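Local coordinates for uncharacterized protein (PDB 5T2X) that is of unknown function but folds as an all-helical Legionella pneumophila protein of the DUF5630 family, at residues 20-25 / 32-37; 71-76 / 92-97; 99-104 / 121-126; 179-184 / 192-197; 200-205 / 257-262. One frame throughout, in Å; residues are numbered along the deposited sequence.

Contact 1. Residues 20-25 / 32-37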
# COMPACT_ATOMS: atom_id res chain seq x y z
N ASN A 20 -15.31 19.08 -20.58
CA ASN A 20 -14.80 19.75 -21.77
C ASN A 20 -14.28 21.15 -21.47
O ASN A 20 -13.44 21.66 -22.21
CB ASN A 20 -15.88 19.82 -22.85
CG ASN A 20 -16.32 18.45 -23.33
OD1 ASN A 20 -15.55 17.49 -23.27
ND2 ASN A 20 -17.55 18.36 -23.80
N ILE A 21 -14.77 21.79 -20.40
CA ILE A 21 -14.29 23.12 -20.05
C ILE A 21 -12.84 23.07 -19.60
O ILE A 21 -12.00 23.88 -20.03
CB ILE A 21 -15.19 23.75 -18.98
CG1 ILE A 21 -16.60 23.99 -19.52
CG2 ILE A 21 -14.58 25.05 -18.47
CD1 ILE A 21 -17.60 24.37 -18.46
N ILE A 22 -12.51 22.10 -18.74
CA ILE A 22 -11.13 21.98 -18.28
C ILE A 22 -10.25 21.37 -19.37
O ILE A 22 -9.07 21.74 -19.51
CB ILE A 22 -11.07 21.15 -16.98
CG1 ILE A 22 -11.98 21.78 -15.92
CG2 ILE A 22 -9.65 21.08 -16.45
CD1 ILE A 22 -11.82 21.17 -14.54
N GLU A 23 -10.80 20.45 -20.16
CA GLU A 23 -10.04 19.86 -21.26
C GLU A 23 -9.57 20.93 -22.24
O GLU A 23 -8.41 20.94 -22.66
CB GLU A 23 -10.88 18.81 -21.98
CG GLU A 23 -10.96 17.46 -21.28
CD GLU A 23 -11.59 16.41 -22.17
OE1 GLU A 23 -11.82 16.70 -23.36
OE2 GLU A 23 -11.85 15.29 -21.68
N ASN A 24 -10.48 21.82 -22.63
CA ASN A 24 -10.13 22.84 -23.62
C ASN A 24 -9.13 23.84 -23.06
O ASN A 24 -8.24 24.30 -23.78
CB ASN A 24 -11.39 23.55 -24.12
CG ASN A 24 -12.32 22.62 -24.88
OD1 ASN A 24 -11.91 21.55 -25.33
ND2 ASN A 24 -13.58 23.03 -25.02
N LEU A 25 -9.25 24.19 -21.78
CA LEU A 25 -8.29 25.09 -21.16
C LEU A 25 -6.88 24.51 -21.22
O LEU A 25 -5.91 25.24 -21.44
CB LEU A 25 -8.68 25.38 -19.71
CG LEU A 25 -9.93 26.24 -19.50
CD1 LEU A 25 -10.24 26.37 -18.01
CD2 LEU A 25 -9.75 27.61 -20.14
N ALA A 32 -2.73 27.73 -16.00
CA ALA A 32 -3.08 28.34 -14.72
C ALA A 32 -4.59 28.41 -14.53
O ALA A 32 -5.07 28.29 -13.40
CB ALA A 32 -2.46 29.73 -14.61
N ARG A 33 -5.34 28.60 -15.61
CA ARG A 33 -6.79 28.66 -15.49
C ARG A 33 -7.39 27.28 -15.27
O ARG A 33 -8.32 27.12 -14.48
CB ARG A 33 -7.38 29.32 -16.74
CG ARG A 33 -8.81 29.79 -16.58
CD ARG A 33 -9.31 30.45 -17.85
NE ARG A 33 -8.42 31.52 -18.29
CZ ARG A 33 -8.54 32.17 -19.44
NH1 ARG A 33 -9.51 31.84 -20.29
NH2 ARG A 33 -7.69 33.13 -19.76
N ALA A 34 -6.86 26.26 -15.96
CA ALA A 34 -7.32 24.90 -15.74
C ALA A 34 -6.95 24.41 -14.35
O ALA A 34 -7.75 23.76 -13.67
CB ALA A 34 -6.74 23.97 -16.80
N LYS A 35 -5.73 24.73 -13.90
CA LYS A 35 -5.31 24.37 -12.55
C LYS A 35 -6.15 25.10 -11.50
O LYS A 35 -6.40 24.55 -10.42
CB LYS A 35 -3.83 24.69 -12.38
CG LYS A 35 -3.23 24.30 -11.05
CD LYS A 35 -1.72 24.51 -11.08
CE LYS A 35 -1.10 24.25 -9.72
NZ LYS A 35 0.38 24.40 -9.77
N MSE A 36 -6.58 26.31 -11.80
CA MSE A 36 -7.42 27.09 -10.90
C MSE A 36 -8.79 26.45 -10.71
O MSE A 36 -9.31 26.41 -9.59
CB MSE A 36 -7.56 28.51 -11.46
CG MSE A 36 -8.66 29.34 -10.85
SE MSE A 36 -8.85 30.99 -11.87
CE MSE A 36 -10.44 31.70 -10.99
N LEU A 37 -9.37 25.94 -11.80
CA LEU A 37 -10.67 25.28 -11.71
C LEU A 37 -10.55 23.89 -11.11
O LEU A 37 -11.43 23.45 -10.37
CB LEU A 37 -11.32 25.21 -13.09
CG LEU A 37 -11.82 26.53 -13.68
CD1 LEU A 37 -12.50 26.29 -15.02
CD2 LEU A 37 -12.77 27.23 -12.71

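Contact 2. Residues 71-76 / 92-97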
# COMPACT_ATOMS: atom_id res chain seq x y z
N THR A 71 -2.67 19.38 -1.54
CA THR A 71 -3.76 20.07 -0.84
C THR A 71 -4.79 19.07 -0.34
O THR A 71 -5.25 19.16 0.81
CB THR A 71 -4.40 21.10 -1.76
OG1 THR A 71 -3.43 22.09 -2.12
CG2 THR A 71 -5.58 21.78 -1.07
N HIS A 72 -5.17 18.11 -1.18
CA HIS A 72 -6.10 17.07 -0.74
C HIS A 72 -5.47 16.15 0.29
O HIS A 72 -6.14 15.70 1.22
CB HIS A 72 -6.61 16.28 -1.94
CG HIS A 72 -7.51 17.06 -2.85
ND1 HIS A 72 -8.78 17.45 -2.48
CD2 HIS A 72 -7.32 17.53 -4.11
CE1 HIS A 72 -9.33 18.13 -3.48
NE2 HIS A 72 -8.47 18.18 -4.47
N LEU A 73 -4.17 15.85 0.13
CA LEU A 73 -3.49 15.02 1.11
C LEU A 73 -3.46 15.69 2.48
O LEU A 73 -3.67 15.03 3.51
CB LEU A 73 -2.06 14.71 0.65
CG LEU A 73 -1.23 13.84 1.59
CD1 LEU A 73 -1.80 12.44 1.68
CD2 LEU A 73 0.23 13.80 1.15
N GLN A 74 -3.21 17.00 2.51
CA GLN A 74 -3.19 17.72 3.77
C GLN A 74 -4.57 17.87 4.39
O GLN A 74 -4.67 18.13 5.59
CB GLN A 74 -2.55 19.10 3.57
CG GLN A 74 -1.05 19.03 3.28
CD GLN A 74 -0.49 20.34 2.78
OE1 GLN A 74 -1.22 21.20 2.28
NE2 GLN A 74 0.83 20.51 2.90
N ASN A 75 -5.63 17.70 3.60
CA ASN A 75 -6.98 17.70 4.17
C ASN A 75 -7.27 16.40 4.92
O ASN A 75 -8.12 16.40 5.82
CB ASN A 75 -8.02 17.92 3.07
CG ASN A 75 -8.09 19.36 2.62
OD1 ASN A 75 -8.02 19.66 1.43
ND2 ASN A 75 -8.24 20.27 3.58
N PHE A 76 -6.59 15.31 4.57
CA PHE A 76 -6.76 14.06 5.30
C PHE A 76 -6.07 14.09 6.66
O PHE A 76 -6.41 13.27 7.52
CB PHE A 76 -6.23 12.88 4.48
CG PHE A 76 -7.11 12.49 3.33
CD1 PHE A 76 -8.39 12.01 3.55
CD2 PHE A 76 -6.65 12.59 2.03
CE1 PHE A 76 -9.20 11.65 2.49
CE2 PHE A 76 -7.46 12.22 0.96
CZ PHE A 76 -8.73 11.75 1.20
N SER A 92 -0.26 11.61 -6.21
CA SER A 92 -1.61 11.31 -6.68
C SER A 92 -1.99 9.87 -6.36
O SER A 92 -3.13 9.60 -5.97
CB SER A 92 -1.73 11.58 -8.18
OG SER A 92 -1.06 10.58 -8.93
N GLN A 93 -1.05 8.94 -6.53
CA GLN A 93 -1.29 7.56 -6.13
C GLN A 93 -1.58 7.47 -4.64
O GLN A 93 -2.42 6.68 -4.20
CB GLN A 93 -0.10 6.69 -6.50
CG GLN A 93 0.12 6.55 -7.99
CD GLN A 93 1.36 5.75 -8.32
OE1 GLN A 93 2.43 5.98 -7.77
NE2 GLN A 93 1.22 4.79 -9.23
N LEU A 94 -0.89 8.28 -3.83
CA LEU A 94 -1.13 8.28 -2.40
C LEU A 94 -2.53 8.81 -2.07
O LEU A 94 -3.24 8.22 -1.26
CB LEU A 94 -0.07 9.11 -1.68
CG LEU A 94 -0.20 9.24 -0.17
CD1 LEU A 94 -0.15 7.87 0.50
CD2 LEU A 94 0.88 10.15 0.39
N VAL A 95 -2.93 9.91 -2.71
CA VAL A 95 -4.23 10.51 -2.42
C VAL A 95 -5.36 9.64 -2.94
O VAL A 95 -6.35 9.39 -2.24
CB VAL A 95 -4.29 11.94 -2.99
CG1 VAL A 95 -5.70 12.49 -2.86
CG2 VAL A 95 -3.30 12.84 -2.28
N LYS A 96 -5.25 9.17 -4.18
CA LYS A 96 -6.28 8.30 -4.74
C LYS A 96 -6.39 7.01 -3.94
O LYS A 96 -7.50 6.52 -3.69
CB LYS A 96 -5.99 7.99 -6.20
CG LYS A 96 -6.08 9.18 -7.14
CD LYS A 96 -5.70 8.75 -8.55
CE LYS A 96 -5.64 9.93 -9.50
NZ LYS A 96 -5.16 9.51 -10.85
N GLY A 97 -5.26 6.45 -3.52
CA GLY A 97 -5.29 5.23 -2.73
C GLY A 97 -5.98 5.42 -1.40
O GLY A 97 -6.75 4.56 -0.95

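Contact 3. Residues 99-104 / 121-126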
# COMPACT_ATOMS: atom_id res chain seq x y z
N TYR A 99 -8.23 7.80 -0.76
CA TYR A 99 -9.63 8.10 -1.02
C TYR A 99 -10.42 6.83 -1.32
O TYR A 99 -11.48 6.59 -0.72
CB TYR A 99 -9.75 9.09 -2.18
CG TYR A 99 -11.17 9.23 -2.70
CD1 TYR A 99 -12.08 10.07 -2.07
CD2 TYR A 99 -11.59 8.52 -3.82
CE1 TYR A 99 -13.37 10.20 -2.54
CE2 TYR A 99 -12.88 8.64 -4.29
CZ TYR A 99 -13.77 9.48 -3.65
OH TYR A 99 -15.05 9.60 -4.12
N PHE A 100 -9.92 6.01 -2.24
CA PHE A 100 -10.63 4.78 -2.59
C PHE A 100 -10.73 3.83 -1.41
O PHE A 100 -11.73 3.11 -1.27
CB PHE A 100 -9.93 4.09 -3.77
CG PHE A 100 -10.16 4.78 -5.09
CD1 PHE A 100 -11.41 5.29 -5.42
CD2 PHE A 100 -9.12 4.92 -6.00
CE1 PHE A 100 -11.62 5.91 -6.63
CE2 PHE A 100 -9.33 5.55 -7.22
CZ PHE A 100 -10.58 6.04 -7.53
N TYR A 101 -9.72 3.81 -0.54
CA TYR A 101 -9.81 2.98 0.66
C TYR A 101 -10.85 3.52 1.62
O TYR A 101 -11.57 2.75 2.27
CB TYR A 101 -8.45 2.88 1.34
CG TYR A 101 -8.45 1.92 2.52
CD1 TYR A 101 -8.38 0.55 2.32
CD2 TYR A 101 -8.54 2.40 3.82
CE1 TYR A 101 -8.39 -0.33 3.39
CE2 TYR A 101 -8.55 1.53 4.90
CZ TYR A 101 -8.47 0.17 4.68
OH TYR A 101 -8.48 -0.70 5.74
N GLY A 102 -10.96 4.85 1.73
CA GLY A 102 -12.02 5.43 2.54
C GLY A 102 -13.40 5.10 2.01
O GLY A 102 -14.33 4.85 2.79
N GLN A 103 -13.56 5.10 0.69
CA GLN A 103 -14.83 4.70 0.10
C GLN A 103 -15.13 3.23 0.37
O GLN A 103 -16.30 2.86 0.53
CB GLN A 103 -14.82 4.97 -1.41
CG GLN A 103 -14.75 6.45 -1.78
CD GLN A 103 -15.92 7.24 -1.22
OE1 GLN A 103 -15.76 8.06 -0.32
NE2 GLN A 103 -17.11 7.00 -1.77
N ALA A 104 -14.10 2.39 0.42
CA ALA A 104 -14.31 0.99 0.76
C ALA A 104 -14.79 0.85 2.20
O ALA A 104 -15.67 0.03 2.49
CB ALA A 104 -13.03 0.19 0.54
N GLU A 121 -14.79 -3.71 -4.73
CA GLU A 121 -14.58 -2.90 -5.92
C GLU A 121 -13.74 -1.67 -5.61
O GLU A 121 -12.85 -1.31 -6.38
CB GLU A 121 -15.93 -2.51 -6.52
CG GLU A 121 -15.85 -1.80 -7.86
CD GLU A 121 -17.18 -1.82 -8.60
OE1 GLU A 121 -17.66 -2.92 -8.93
OE2 GLU A 121 -17.74 -0.73 -8.84
N PHE A 122 -14.00 -1.02 -4.47
CA PHE A 122 -13.18 0.12 -4.09
C PHE A 122 -11.80 -0.31 -3.60
O PHE A 122 -10.82 0.41 -3.81
CB PHE A 122 -13.88 0.95 -3.01
CG PHE A 122 -14.90 1.91 -3.55
CD1 PHE A 122 -14.50 2.99 -4.32
CD2 PHE A 122 -16.24 1.75 -3.26
CE1 PHE A 122 -15.44 3.89 -4.82
CE2 PHE A 122 -17.18 2.65 -3.75
CZ PHE A 122 -16.77 3.72 -4.53
N LEU A 123 -11.71 -1.47 -2.95
CA LEU A 123 -10.40 -1.96 -2.50
C LEU A 123 -9.47 -2.20 -3.68
O LEU A 123 -8.27 -1.93 -3.60
CB LEU A 123 -10.57 -3.23 -1.67
CG LEU A 123 -11.06 -3.06 -0.23
CD1 LEU A 123 -11.18 -4.41 0.46
CD2 LEU A 123 -10.13 -2.15 0.56
N LYS A 124 -10.01 -2.71 -4.79
CA LYS A 124 -9.19 -2.99 -5.96
C LYS A 124 -8.80 -1.71 -6.69
O LYS A 124 -7.69 -1.63 -7.24
CB LYS A 124 -9.91 -3.96 -6.89
CG LYS A 124 -10.06 -5.35 -6.31
CD LYS A 124 -10.78 -6.30 -7.24
CE LYS A 124 -10.90 -7.69 -6.62
NZ LYS A 124 -11.65 -8.63 -7.48
N LYS A 125 -9.68 -0.71 -6.71
CA LYS A 125 -9.29 0.59 -7.23
C LYS A 125 -8.23 1.23 -6.35
O LYS A 125 -7.31 1.89 -6.84
CB LYS A 125 -10.51 1.51 -7.36
CG LYS A 125 -11.58 0.98 -8.30
CD LYS A 125 -12.83 1.84 -8.25
CE LYS A 125 -12.56 3.24 -8.77
NZ LYS A 125 -12.14 3.24 -10.20
N SER A 126 -8.34 1.03 -5.03
CA SER A 126 -7.32 1.53 -4.12
C SER A 126 -6.01 0.78 -4.31
O SER A 126 -4.93 1.38 -4.27
CB SER A 126 -7.81 1.41 -2.67
OG SER A 126 -6.86 1.93 -1.76

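Contact 4. Residues 179-184 / 192-197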
# COMPACT_ATOMS: atom_id res chain seq x y z
N THR A 179 2.03 -12.61 6.41
CA THR A 179 1.25 -13.44 5.50
C THR A 179 1.85 -14.83 5.38
O THR A 179 1.12 -15.83 5.32
CB THR A 179 1.17 -12.77 4.13
OG1 THR A 179 0.53 -11.49 4.26
CG2 THR A 179 0.38 -13.62 3.15
N CYS A 180 3.18 -14.93 5.36
CA CYS A 180 3.83 -16.24 5.30
C CYS A 180 3.58 -17.04 6.57
O CYS A 180 3.42 -18.27 6.52
CB CYS A 180 5.33 -16.07 5.06
SG CYS A 180 5.77 -15.46 3.42
N LEU A 181 3.54 -16.37 7.73
CA LEU A 181 3.22 -17.07 8.97
C LEU A 181 1.80 -17.63 8.93
O LEU A 181 1.57 -18.78 9.32
CB LEU A 181 3.38 -16.13 10.17
CG LEU A 181 4.77 -15.61 10.54
CD1 LEU A 181 4.70 -14.86 11.85
CD2 LEU A 181 5.77 -16.75 10.62
N ASN A 182 0.84 -16.83 8.46
CA ASN A 182 -0.54 -17.29 8.39
C ASN A 182 -0.71 -18.42 7.39
O ASN A 182 -1.55 -19.30 7.58
CB ASN A 182 -1.46 -16.12 8.04
CG ASN A 182 -1.51 -15.07 9.13
OD1 ASN A 182 -0.79 -15.16 10.12
ND2 ASN A 182 -2.36 -14.07 8.95
N LEU A 183 0.09 -18.42 6.31
CA LEU A 183 0.03 -19.52 5.36
C LEU A 183 0.71 -20.77 5.91
O LEU A 183 0.29 -21.89 5.59
CB LEU A 183 0.65 -19.11 4.03
CG LEU A 183 -0.13 -18.08 3.20
CD1 LEU A 183 0.64 -17.69 1.95
CD2 LEU A 183 -1.50 -18.63 2.83
N ALA A 184 1.74 -20.60 6.74
CA ALA A 184 2.41 -21.75 7.35
C ALA A 184 1.50 -22.46 8.33
O ALA A 184 1.61 -23.68 8.51
CB ALA A 184 3.69 -21.30 8.04
N LEU A 192 8.93 -24.08 4.08
CA LEU A 192 9.21 -23.05 3.09
C LEU A 192 8.53 -21.73 3.44
O LEU A 192 9.09 -20.65 3.21
CB LEU A 192 8.77 -23.52 1.70
CG LEU A 192 9.75 -24.41 0.94
CD1 LEU A 192 9.15 -24.85 -0.39
CD2 LEU A 192 11.07 -23.69 0.72
N SER A 193 7.32 -21.80 4.01
CA SER A 193 6.62 -20.58 4.39
C SER A 193 7.35 -19.85 5.51
O SER A 193 7.45 -18.62 5.50
CB SER A 193 5.19 -20.91 4.80
OG SER A 193 4.52 -21.61 3.77
N TYR A 194 7.89 -20.60 6.48
CA TYR A 194 8.63 -19.96 7.57
C TYR A 194 9.96 -19.40 7.08
O TYR A 194 10.41 -18.36 7.56
CB TYR A 194 8.85 -20.96 8.71
CG TYR A 194 7.65 -21.16 9.61
CD1 TYR A 194 7.19 -20.13 10.42
CD2 TYR A 194 7.00 -22.38 9.66
CE1 TYR A 194 6.10 -20.32 11.25
CE2 TYR A 194 5.90 -22.57 10.48
CZ TYR A 194 5.46 -21.54 11.27
OH TYR A 194 4.37 -21.72 12.10
N GLN A 195 10.60 -20.09 6.13
CA GLN A 195 11.86 -19.58 5.58
C GLN A 195 11.63 -18.29 4.80
O GLN A 195 12.45 -17.37 4.86
CB GLN A 195 12.51 -20.64 4.69
CG GLN A 195 12.91 -21.90 5.44
CD GLN A 195 13.34 -23.02 4.51
OE1 GLN A 195 13.24 -24.19 4.84
NE2 GLN A 195 13.82 -22.65 3.33
N GLU A 196 10.52 -18.21 4.06
CA GLU A 196 10.18 -16.96 3.37
C GLU A 196 9.77 -15.88 4.36
O GLU A 196 10.02 -14.70 4.12
CB GLU A 196 9.07 -17.21 2.35
CG GLU A 196 9.54 -17.91 1.08
CD GLU A 196 10.34 -17.00 0.18
OE1 GLU A 196 10.04 -15.79 0.12
OE2 GLU A 196 11.29 -17.49 -0.48
N ALA A 197 9.13 -16.26 5.47
CA ALA A 197 8.76 -15.29 6.49
C ALA A 197 10.00 -14.67 7.13
O ALA A 197 10.03 -13.46 7.39
CB ALA A 197 7.88 -15.94 7.55

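Contact 5. Residues 200-205 / 257-262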
# COMPACT_ATOMS: atom_id res chain seq x y z
N ALA A 200 11.70 -12.03 4.72
CA ALA A 200 10.96 -10.78 4.69
C ALA A 200 11.05 -10.04 6.02
O ALA A 200 11.08 -8.81 6.05
CB ALA A 200 9.50 -11.04 4.32
N LEU A 201 11.09 -10.78 7.13
CA LEU A 201 11.23 -10.14 8.43
C LEU A 201 12.59 -9.48 8.58
O LEU A 201 12.69 -8.37 9.12
CB LEU A 201 11.00 -11.17 9.54
CG LEU A 201 11.15 -10.68 10.98
CD1 LEU A 201 10.20 -9.52 11.26
CD2 LEU A 201 10.89 -11.82 11.96
N LEU A 202 13.65 -10.14 8.10
CA LEU A 202 14.98 -9.55 8.17
C LEU A 202 15.09 -8.32 7.28
O LEU A 202 15.68 -7.31 7.68
CB LEU A 202 16.04 -10.59 7.79
CG LEU A 202 16.17 -11.80 8.71
CD1 LEU A 202 17.21 -12.78 8.18
CD2 LEU A 202 16.53 -11.36 10.12
N ILE A 203 14.52 -8.38 6.08
CA ILE A 203 14.55 -7.23 5.18
C ILE A 203 13.80 -6.06 5.80
O ILE A 203 14.23 -4.90 5.70
CB ILE A 203 13.97 -7.60 3.80
CG1 ILE A 203 14.85 -8.67 3.13
CG2 ILE A 203 13.87 -6.37 2.91
CD1 ILE A 203 14.28 -9.18 1.83
N ALA A 204 12.67 -6.33 6.46
CA ALA A 204 11.90 -5.27 7.10
C ALA A 204 12.73 -4.56 8.17
O ALA A 204 12.62 -3.34 8.34
CB ALA A 204 10.62 -5.84 7.70
N ARG A 205 13.57 -5.31 8.89
CA ARG A 205 14.41 -4.69 9.90
C ARG A 205 15.53 -3.88 9.26
O ARG A 205 15.81 -2.75 9.68
CB ARG A 205 14.98 -5.75 10.84
CG ARG A 205 15.69 -5.18 12.06
CD ARG A 205 16.22 -6.29 12.95
NE ARG A 205 16.70 -5.77 14.23
CZ ARG A 205 17.23 -6.53 15.18
NH1 ARG A 205 17.37 -7.83 15.00
NH2 ARG A 205 17.64 -5.97 16.32
N LYS A 257 22.22 -18.66 4.45
CA LYS A 257 21.72 -18.36 3.12
C LYS A 257 20.60 -17.33 3.17
O LYS A 257 20.52 -16.44 2.32
CB LYS A 257 21.24 -19.65 2.45
CG LYS A 257 20.81 -19.47 0.99
CD LYS A 257 21.98 -19.03 0.12
CE LYS A 257 23.13 -20.03 0.17
NZ LYS A 257 22.70 -21.39 -0.30
N ILE A 258 19.72 -17.43 4.18
CA ILE A 258 18.61 -16.49 4.29
C ILE A 258 19.11 -15.11 4.72
O ILE A 258 18.67 -14.09 4.19
CB ILE A 258 17.55 -17.04 5.26
CG1 ILE A 258 16.94 -18.33 4.71
CG2 ILE A 258 16.46 -16.01 5.52
CD1 ILE A 258 15.93 -18.98 5.63
N TYR A 259 20.04 -15.07 5.68
CA TYR A 259 20.59 -13.79 6.12
C TYR A 259 21.33 -13.09 4.98
O TYR A 259 21.27 -11.86 4.86
CB TYR A 259 21.52 -14.00 7.31
CG TYR A 259 20.83 -13.99 8.66
CD1 TYR A 259 20.27 -15.15 9.18
CD2 TYR A 259 20.75 -12.83 9.42
CE1 TYR A 259 19.64 -15.15 10.41
CE2 TYR A 259 20.13 -12.82 10.65
CZ TYR A 259 19.57 -13.98 11.14
OH TYR A 259 18.95 -13.98 12.37
N ASP A 260 22.02 -13.85 4.14
CA ASP A 260 22.74 -13.25 3.02
C ASP A 260 21.77 -12.74 1.96
O ASP A 260 22.00 -11.67 1.37
CB ASP A 260 23.72 -14.25 2.42
CG ASP A 260 24.93 -14.49 3.31
OD1 ASP A 260 24.84 -14.22 4.53
OD2 ASP A 260 25.97 -14.96 2.79
N LYS A 261 20.69 -13.48 1.70
CA LYS A 261 19.70 -13.02 0.73
C LYS A 261 19.00 -11.76 1.22
O LYS A 261 18.72 -10.85 0.43
CB LYS A 261 18.69 -14.13 0.44
CG LYS A 261 19.24 -15.28 -0.39
CD LYS A 261 18.22 -16.40 -0.52
CE LYS A 261 16.94 -15.91 -1.19
NZ LYS A 261 15.92 -16.99 -1.31
N ALA A 262 18.70 -11.69 2.52
CA ALA A 262 18.05 -10.50 3.06
C ALA A 262 18.96 -9.29 3.00
O ALA A 262 18.51 -8.19 2.64
CB ALA A 262 17.60 -10.76 4.50

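Contact 1. Residues 20-25 / 32-37
Two consecutive helices, 15-27 and 31-40, pack as an antiparallel hairpin near the N-terminal end of the chain, the centre of the contact about 31 Å from the centre of the chain, and the contact is wholly apolar. Their short segments cross at -151° with axes 8.8 Å apart. The CB of Ala34 points toward helix 15-27; this lone methyl is small enough to let the backbones close in, and it lies 3.8 Å from Leu25 CB. Leu25 carries most of the contact. With CG anti to the carbonyl carbon, its two methyls go to different partners: CD1 meets Leu37 CD1 at 3.7 Å, the two side chains crossing at about a right angle, while CD2 touches Arg33 CD, also at 3.7 Å. Arg33 therefore contributes aliphatic chain, which suits a long residue at an exposed margin. Ile22 extends CG2 to Ala34 CB (4.1 Å), and its CD1 lies more loosely by Leu37 CB (4.3 Å). On the flanks, Ile22 also rests on Ile56 of helix 54-60, Glu23 hydrogen-bonds Ser53, and Lys35 forms a salt bridge with Asp67 of helix 66-76.

Contact 2. Residues 71-76 / 92-97
Leu73, buried on helix 66-76, meets helix 91-111 along its whole side chain. Its CB lies 3.7 Å from Val95 CG2, the closest approach between these two residues. CG then turns anti to the backbone N (chi1 180°), which carries the fork along the flank of Val95 to Leu94. There CD1 and CD2 both come within 3.8 Å of Leu94 CD2, and CD1 also reaches Leu94 CG at 4.0 Å. The two leucine side chains cross at about a right angle, so one methyl of Leu94 sits against both branches of Leu73.

This is helix-helix packing in an all-alpha fold: the segments run in broadly the same direction, at a crossing angle of 44°, and the chain joins them through a mainly non-helical connection. Val95 points toward helix 66-76, and its two methyls, spread by beta-branching, serve three neighbours. CG2 takes Leu73, while CG1, anti to the backbone N, meets His72 CB at 4.0 Å and the edge of the Phe76 ring, at CE2, at 4.2 Å. His72 thus takes part through its aliphatic CB, a reasonable use of a polar residue at a partly exposed site. Leu43 of helix 43-52 touches His72, Phe76 and Val95, and Phe83 from the intervening loop packs on Leu73 and Phe76.

Contact 3. Residues 99-104 / 121-126
Two CH-pi contacts lead the interactions between helices 91-111 and 117-128, consecutive helices forming an antiparallel helical hairpin whose segment axes approach to 7.8 Å. Gln103 CB sits over the centre of the Phe122 ring, 3.5 Å from the centroid, and its amide plane stands 82° from the ring. Lys125 bends at chi3 and chi4 to lay CE over a face of Phe100, 3.9 Å from the centroid; a long aliphatic chain can cover an aromatic face while its ammonium continues to Glu51, its salt-bridge partner.

Apolar contacts fill the rest. Phe100 CD1 comes to the edge of the Phe122 ring, at CD1 (4.0 Å). Leu123 CD2 touches both Tyr101 CD1 and Ala104 CB, each at 3.7 Å. Small residues permit the close backbones: Ala104 CB is 3.7 Å from Phe122 CB, and Ser126 CB 3.6 Å from Phe100 CB.

The polar end of Ser126 hydrogen-bonds Gly97 O. Helix 43-52 packs against Tyr99 and Phe100, while helix 132-147 covers Tyr101, Leu123 and Ser126.

Contact 4. Residues 179-184 / 192-197
A CH-pi interaction leads the contact: Ala184 CB lies over a face of Tyr194, 3.7 Å from the centroid and 20° off the ring normal, shifted toward the rim at CE2. Alanine suits the place because its short side chain lets the broad ring settle close to the facing helix. Other contacts are apolar. Leu181 crosses Tyr194 at about a right angle and brings CD2 to 3.6 Å from Tyr194 CE1, and this same methyl touches Ala197 CB at 3.8 Å.

Helices 169-185 and 191-207 form an antiparallel helical hairpin, their segments inclined at 167° with axes 8.1 Å apart and a short connection between them. Such closeness is matched by a row of small residues along the interface. Cys180 CB lies 3.6 Å from Ala197 CB, and Ala184 CB is likewise 3.6 Å from Ser193 CB.

Backbone and sulfur contacts complete the seam. Cys180 CB approaches Ser193 O at 3.3 Å, and its SG, anti to the carbonyl carbon, reaches the aliphatic CB of Glu196 at 3.9 Å. The Glu196 chain bends at chi2, and CB, not the carboxylate, makes the contact. Elsewhere on helix 169-185, Thr179 packs on helix 153-167 and Leu183 on helix 132-147.

Contact 5. Residues 200-205 / 257-262
Leu202 sets its CD1 methyl almost exactly over the middle of the Tyr259 ring, 3.7 Å from the centroid and only 7° off the normal, a well-centred CH-pi contact. CG is anti to the carbonyl carbon (chi1 -64°), and the side chain meets the ring at about a right angle. CD2 also reaches the ring, 3.9 Å from CE2 of Tyr259. Tyrosine fits this partly exposed margin, offering a flat apolar face to the buried leucine. The same CD1 methyl of Leu202 makes a looser contact with Ile258 CG2 at 4.3 Å.

The segments belong to helices 191-207 and 252-272 of the all-alpha fold, 52 residues apart at their nearest ends, and they cross at -41° in broadly the same direction. At the crossing the CB of Ala262 points toward helix 191-207, its size allowing two larger residues to share it. Leu202 CB lies 3.6 Å from Ala262 CB, and Ile203 CG1 3.7 Å from that same methyl; in the beta-branched isoleucine CG1, anti to the carbonyl carbon, is the branch that touches. Helix 237-248 adds Ile241 against Leu202, and Arg205 forms a salt bridge with Asp238 there. Tyr173 of helix 169-185 packs on Ile203.

From the N terminus the five contacts follow one another in series, so none nests within or crosses another. Contact 1 closes a short turn between the first two helices, at one end of the molecule. Contact 2 spans a longer, mainly non-helical connection and leads directly into contact 3, which closes the hairpin of helices 91-111 and 117-128; the two share helix 91-111 and touch where it meets helix 117-128. Contact 4 closes another short connection, and its helix 191-207 continues into contact 5, whose long, largely helical excursion brings helix 252-272 back alongside. Contacts 4 and 5 lie across the chain's centre from contacts 1 and 2, with centres about 51 Å apart between contacts 1 and 4.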